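Local coordinates for DUF3809 domain-containing protein (Deinococcus radiodurans, PDB 3NQN) that is of unknown function but binds calcium ions and belongs to a family grouped with the Bet v 1-like proteins, at residues A[60-72]-A[80-93]. Numbering follows the deposited sequence. Where two conformers were deposited one is given.
Sequences GEVDLPFRSEIVR and RPLTLTGERAWVAV. With CA (calcium ion), chain C.
Val93 presses CG2 onto one face of the Phe66 ring, a CH-pi contact with the methyl 3.9 Å from the ring centroid and displaced toward the rim. With chi1 at 73°, CG lies between the backbone N and the carbonyl carbon, which sets the flat ring beside this branched residue. Leu64 adds its own bump: CD2 sits between Ala89 CB and Val91 CG2, with CG against Ala89 CB, a single methyl that leaves room for the branched leucine. Pro65 O accepts a hydrogen bond from Val91 N at 2.9 Å, and the compact, puckered ring lays CG over one face of the Arg88 guanidinium, toward its rim, 3.6 Å from NH2. At its edge that cation meets Asp63 OD2 in a long, weak salt bridge, while both carboxylate oxygens of Asp63 hold calcium, which Asp63 of the second subunit also binds. Strand 60-73 forms a hairpin with strand 76-81 in the antiparallel sheet, and Glu69 and Arg80 exchange backbone bonds as a hydrogen-bonded pair. Beyond the hairpin the chain swings out as a loop before strand 90-99, and water 3 takes the Arg67 N-H and lies within hydrogen-bonding distance of Leu82 O and Val91 O. Ser68, small and polar, reaches Val93 O on a lone pair (OG to O 2.7 Å). Near the hairpin's turn, Val71 rests both methyls against the extended Arg80, whose NE is paired with Glu78.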
loop_
_atom_site.group_PDB
_atom_site.type_symbol
_atom_site.label_atom_id
_atom_site.label_comp_id
_atom_site.label_asym_id
_atom_site.label_seq_id
_atom_site.Cartn_x
_atom_site.Cartn_y
_atom_site.Cartn_z
ATOM N N GLY A 60 -9.553 4.773 -4.127
ATOM C CA GLY A 60 -8.862 5.992 -3.753
ATOM C C GLY A 60 -7.428 5.956 -4.239
ATOM O O GLY A 60 -7.146 5.486 -5.341
ATOM N N GLU A 61 -6.512 6.407 -3.398
ATOM C CA GLU A 61 -5.103 6.446 -3.761
ATOM C C GLU A 61 -4.492 5.059 -3.707
ATOM O O GLU A 61 -4.420 4.446 -2.636
ATOM C CB GLU A 61 -4.339 7.389 -2.826
ATOM C CG GLU A 61 -4.838 8.814 -2.894
ATOM C CD GLU A 61 -4.113 9.753 -1.949
ATOM O OE1 GLU A 61 -3.449 9.281 -0.996
ATOM O OE2 GLU A 61 -4.205 10.968 -2.175
ATOM N N VAL A 62 -4.081 4.554 -4.874
ATOM C CA VAL A 62 -3.413 3.264 -4.972
ATOM C C VAL A 62 -1.948 3.518 -5.239
ATOM O O VAL A 62 -1.596 4.215 -6.194
ATOM C CB VAL A 62 -4.007 2.397 -6.108
ATOM C CG1 VAL A 62 -3.247 1.023 -6.208
ATOM C CG2 VAL A 62 -5.520 2.170 -5.863
ATOM N N ASP A 63 -1.092 2.990 -4.376
ATOM C CA ASP A 63 0.353 3.211 -4.489
ATOM C C ASP A 63 1.016 2.176 -5.390
ATOM O O ASP A 63 0.780 0.975 -5.246
ATOM C CB ASP A 63 1.009 3.181 -3.110
ATOM C CG ASP A 63 0.511 2.026 -2.248
ATOM O OD1 ASP A 63 -0.695 2.025 -1.865
ATOM O OD2 ASP A 63 1.314 1.120 -1.945
ATOM N N LEU A 64 1.811 2.665 -6.336
ATOM C CA LEU A 64 2.590 1.827 -7.252
ATOM C C LEU A 64 4.070 2.038 -6.921
ATOM O O LEU A 64 4.600 3.162 -7.075
ATOM C CB LEU A 64 2.330 2.225 -8.720
ATOM C CG LEU A 64 1.027 1.793 -9.405
ATOM C CD1 LEU A 64 -0.220 2.331 -8.689
ATOM C CD2 LEU A 64 1.047 2.228 -10.899
ATOM N N PRO A 65 4.753 0.977 -6.475
ATOM C CA PRO A 65 6.127 1.170 -6.088
ATOM C C PRO A 65 7.081 1.273 -7.285
ATOM O O PRO A 65 6.719 0.914 -8.422
ATOM C CB PRO A 65 6.430 -0.083 -5.269
ATOM C CG PRO A 65 5.553 -1.124 -5.855
ATOM C CD PRO A 65 4.312 -0.420 -6.283
ATOM N N PHE A 66 8.248 1.842 -7.027
ATOM C CA PHE A 66 9.365 1.807 -7.955
ATOM C C PHE A 66 10.615 1.644 -7.131
ATOM O O PHE A 66 10.635 1.965 -5.931
ATOM C CB PHE A 66 9.472 3.082 -8.793
ATOM C CG PHE A 66 9.979 4.292 -8.021
ATOM C CD1 PHE A 66 11.349 4.558 -7.929
ATOM C CD2 PHE A 66 9.098 5.162 -7.420
ATOM C CE1 PHE A 66 11.812 5.653 -7.227
ATOM C CE2 PHE A 66 9.561 6.254 -6.709
ATOM C CZ PHE A 66 10.928 6.491 -6.613
ATOM N N ARG A 67 11.648 1.128 -7.776
ATOM C CA ARG A 67 12.951 1.000 -7.189
ATOM C C ARG A 67 13.958 1.095 -8.341
ATOM O O ARG A 67 13.825 0.394 -9.367
ATOM C CB ARG A 67 13.079 -0.331 -6.463
ATOM C CG ARG A 67 14.272 -0.428 -5.537
ATOM C CD ARG A 67 14.192 -1.697 -4.648
ATOM N NE ARG A 67 15.165 -1.657 -3.545
ATOM C CZ ARG A 67 14.861 -1.466 -2.251
ATOM N NH1 ARG A 67 13.596 -1.304 -1.851
ATOM N NH2 ARG A 67 15.833 -1.445 -1.350
ATOM N N SER A 68 14.947 1.954 -8.181
ATOM C CA SER A 68 15.944 2.173 -9.215
ATOM C C SER A 68 17.371 2.145 -8.656
ATOM O O SER A 68 17.627 2.580 -7.542
ATOM C CB SER A 68 15.708 3.502 -9.896
ATOM O OG SER A 68 14.426 3.563 -10.515
ATOM N N GLU A 69 18.285 1.656 -9.472
ATOM C CA GLU A 69 19.700 1.593 -9.140
ATOM C C GLU A 69 20.341 2.939 -9.442
ATOM O O GLU A 69 20.056 3.556 -10.484
ATOM C CB GLU A 69 20.359 0.496 -9.986
ATOM C CG GLU A 69 21.856 0.331 -9.790
ATOM C CD GLU A 69 22.470 -0.629 -10.807
ATOM O OE1 GLU A 69 21.746 -1.050 -11.745
ATOM O OE2 GLU A 69 23.677 -0.944 -10.682
ATOM N N ILE A 70 21.180 3.417 -8.523
ATOM C CA ILE A 70 21.905 4.671 -8.722
ATOM C C ILE A 70 23.233 4.333 -9.386
ATOM O O ILE A 70 23.982 3.496 -8.890
ATOM C CB ILE A 70 22.213 5.368 -7.389
ATOM C CG1 ILE A 70 20.937 5.627 -6.597
ATOM C CG2 ILE A 70 22.965 6.680 -7.630
ATOM C CD1 ILE A 70 21.224 5.965 -5.127
ATOM N N VAL A 71 23.488 4.941 -10.533
ATOM C CA VAL A 71 24.703 4.690 -11.295
ATOM C C VAL A 71 25.469 5.976 -11.476
ATOM O O VAL A 71 24.984 6.909 -12.076
ATOM C CB VAL A 71 24.390 4.127 -12.681
ATOM C CG1 VAL A 71 25.704 3.907 -13.452
ATOM C CG2 VAL A 71 23.557 2.798 -12.561
ATOM N N ARG A 72 26.675 6.005 -10.943
ATOM C CA ARG A 72 27.543 7.153 -11.010
ATOM C C ARG A 72 28.294 7.136 -12.337
ATOM O O ARG A 72 28.927 6.144 -12.686
ATOM C CB ARG A 72 28.534 7.079 -9.854
ATOM C CG ARG A 72 29.557 8.177 -9.786
ATOM C CD ARG A 72 30.562 7.892 -8.643
ATOM N NE ARG A 72 31.459 9.026 -8.418
ATOM C CZ ARG A 72 32.542 9.283 -9.151
ATOM N NH1 ARG A 72 32.876 8.486 -10.168
ATOM N NH2 ARG A 72 33.295 10.342 -8.869
ATOM N N ARG A 80 18.618 3.744 -12.978
ATOM C CA ARG A 80 18.221 2.660 -13.858
ATOM C C ARG A 80 17.223 1.759 -13.114
ATOM O O ARG A 80 17.515 1.278 -12.047
ATOM C CB ARG A 80 19.433 1.885 -14.307
ATOM C CG ARG A 80 20.312 2.687 -15.220
ATOM C CD ARG A 80 21.497 1.906 -15.698
ATOM N NE ARG A 80 22.411 2.768 -16.441
ATOM C CZ ARG A 80 23.686 2.482 -16.678
ATOM N NH1 ARG A 80 24.217 1.341 -16.234
ATOM N NH2 ARG A 80 24.433 3.331 -17.359
ATOM N N PRO A 81 16.012 1.587 -13.684
ATOM C CA PRO A 81 14.900 0.932 -12.998
ATOM C C PRO A 81 15.079 -0.543 -12.789
ATOM O O PRO A 81 15.671 -1.221 -13.629
ATOM C CB PRO A 81 13.715 1.175 -13.948
ATOM C CG PRO A 81 14.318 1.297 -15.270
ATOM C CD PRO A 81 15.634 1.999 -15.045
ATOM N N LEU A 82 14.591 -1.030 -11.657
ATOM C CA LEU A 82 14.572 -2.457 -11.389
ATOM C C LEU A 82 13.180 -2.997 -11.670
ATOM O O LEU A 82 12.174 -2.307 -11.477
ATOM C CB LEU A 82 14.984 -2.747 -9.951
ATOM C CG LEU A 82 16.405 -2.293 -9.598
ATOM C CD1 LEU A 82 16.768 -2.771 -8.218
ATOM C CD2 LEU A 82 17.414 -2.806 -10.640
ATOM N N THR A 83 13.132 -4.224 -12.162
ATOM C CA THR A 83 11.887 -4.895 -12.458
ATOM C C THR A 83 11.242 -5.350 -11.157
ATOM O O THR A 83 11.900 -5.966 -10.313
ATOM C CB THR A 83 12.140 -6.127 -13.339
ATOM O OG1 THR A 83 12.817 -5.724 -14.530
ATOM C CG2 THR A 83 10.831 -6.823 -13.715
ATOM N N LEU A 84 9.967 -5.027 -10.978
ATOM C CA LEU A 84 9.227 -5.475 -9.794
ATOM C C LEU A 84 8.221 -6.564 -10.219
ATOM O O LEU A 84 8.112 -6.877 -11.391
ATOM C CB LEU A 84 8.568 -4.284 -9.084
ATOM C CG LEU A 84 9.548 -3.167 -8.682
ATOM C CD1 LEU A 84 8.821 -2.037 -7.968
ATOM C CD2 LEU A 84 10.669 -3.700 -7.813
ATOM N N THR A 85 7.540 -7.183 -9.265
ATOM C CA THR A 85 6.703 -8.369 -9.578
ATOM C C THR A 85 5.425 -7.966 -10.291
ATOM O O THR A 85 5.010 -6.810 -10.242
ATOM C CB THR A 85 6.325 -9.138 -8.310
ATOM O OG1 THR A 85 5.226 -8.490 -7.665
ATOM C CG2 THR A 85 7.528 -9.215 -7.339
ATOM N N GLY A 86 4.781 -8.920 -10.930
ATOM C CA GLY A 86 3.533 -8.633 -11.646
ATOM C C GLY A 86 2.260 -8.730 -10.792
ATOM O O GLY A 86 1.148 -8.496 -11.305
ATOM N N GLU A 87 2.410 -9.038 -9.488
ATOM C CA GLU A 87 1.259 -9.187 -8.566
ATOM C C GLU A 87 0.475 -7.886 -8.418
ATOM O O GLU A 87 -0.720 -7.896 -8.105
ATOM C CB GLU A 87 1.746 -9.641 -7.195
ATOM C CG GLU A 87 2.466 -8.562 -6.434
ATOM C CD GLU A 87 3.412 -9.104 -5.423
ATOM O OE1 GLU A 87 3.093 -10.147 -4.801
ATOM O OE2 GLU A 87 4.487 -8.495 -5.250
ATOM N N ARG A 88 1.161 -6.764 -8.581
ATOM C CA ARG A 88 0.505 -5.482 -8.528
ATOM C C ARG A 88 1.206 -4.520 -9.426
ATOM O O ARG A 88 2.358 -4.703 -9.731
ATOM C CB ARG A 88 0.425 -4.944 -7.101
ATOM C CG ARG A 88 1.739 -4.757 -6.419
ATOM C CD ARG A 88 1.568 -3.923 -5.150
ATOM N NE ARG A 88 2.827 -3.778 -4.422
ATOM C CZ ARG A 88 3.084 -2.812 -3.535
ATOM N NH1 ARG A 88 2.186 -1.862 -3.280
ATOM N NH2 ARG A 88 4.254 -2.776 -2.931
ATOM N N ALA A 89 0.476 -3.503 -9.869
ATOM C CA ALA A 89 1.010 -2.470 -10.748
ATOM C C ALA A 89 2.212 -1.782 -10.115
ATOM O O ALA A 89 2.282 -1.628 -8.902
ATOM C CB ALA A 89 -0.061 -1.459 -11.077
ATOM N N TRP A 90 3.183 -1.425 -10.951
ATOM C CA TRP A 90 4.401 -0.804 -10.487
ATOM C C TRP A 90 4.898 0.179 -11.547
ATOM O O TRP A 90 4.345 0.246 -12.639
ATOM C CB TRP A 90 5.465 -1.861 -10.160
ATOM C CG TRP A 90 5.845 -2.802 -11.346
ATOM C CD1 TRP A 90 5.148 -3.884 -11.785
ATOM C CD2 TRP A 90 7.053 -2.760 -12.120
ATOM N NE1 TRP A 90 5.818 -4.496 -12.828
ATOM C CE2 TRP A 90 6.985 -3.813 -13.061
ATOM C CE3 TRP A 90 8.162 -1.889 -12.153
ATOM C CZ2 TRP A 90 7.994 -4.047 -13.999
ATOM C CZ3 TRP A 90 9.165 -2.122 -13.081
ATOM C CH2 TRP A 90 9.073 -3.196 -14.000
ATOM N N VAL A 91 5.889 0.978 -11.179
ATOM C CA VAL A 91 6.440 1.986 -12.063
ATOM C C VAL A 91 7.950 1.807 -12.210
ATOM O O VAL A 91 8.636 1.442 -11.242
ATOM C CB VAL A 91 6.164 3.422 -11.495
ATOM C CG1 VAL A 91 6.896 4.498 -12.323
ATOM C CG2 VAL A 91 4.667 3.698 -11.440
ATOM N N ALA A 92 8.438 2.002 -13.437
ATOM C CA ALA A 92 9.876 2.039 -13.748
ATOM C C ALA A 92 10.275 3.502 -13.897
ATOM O O ALA A 92 9.778 4.182 -14.791
ATOM C CB ALA A 92 10.155 1.327 -15.022
ATOM N N VAL A 93 11.157 3.972 -13.005
ATOM C CA VAL A 93 11.655 5.341 -13.016
ATOM C C VAL A 93 13.105 5.369 -13.493
ATOM O O VAL A 93 13.991 4.734 -12.894
ATOM C CB VAL A 93 11.579 5.978 -11.627
ATOM C CG1 VAL A 93 12.206 7.409 -11.645
ATOM C CG2 VAL A 93 10.122 6.040 -11.137
HETATM CA CA CA C . -0.599 -0.266 -0.898
HETATM O O HOH W 1 0.266 -1.247 -6.924
HETATM O O HOH W 2 -0.450 -0.771 -3.395
HETATM O O HOH W 3 10.937 -0.094 -10.495
HETATM O O HOH W 4 12.182 2.262 -11.058
HETATM O O HOH W 5 1.382 -1.543 -0.304
HETATM O O HOH W 6 0.053 1.019 0.908
HETATM O O HOH W 7 -3.006 0.247 -0.680
#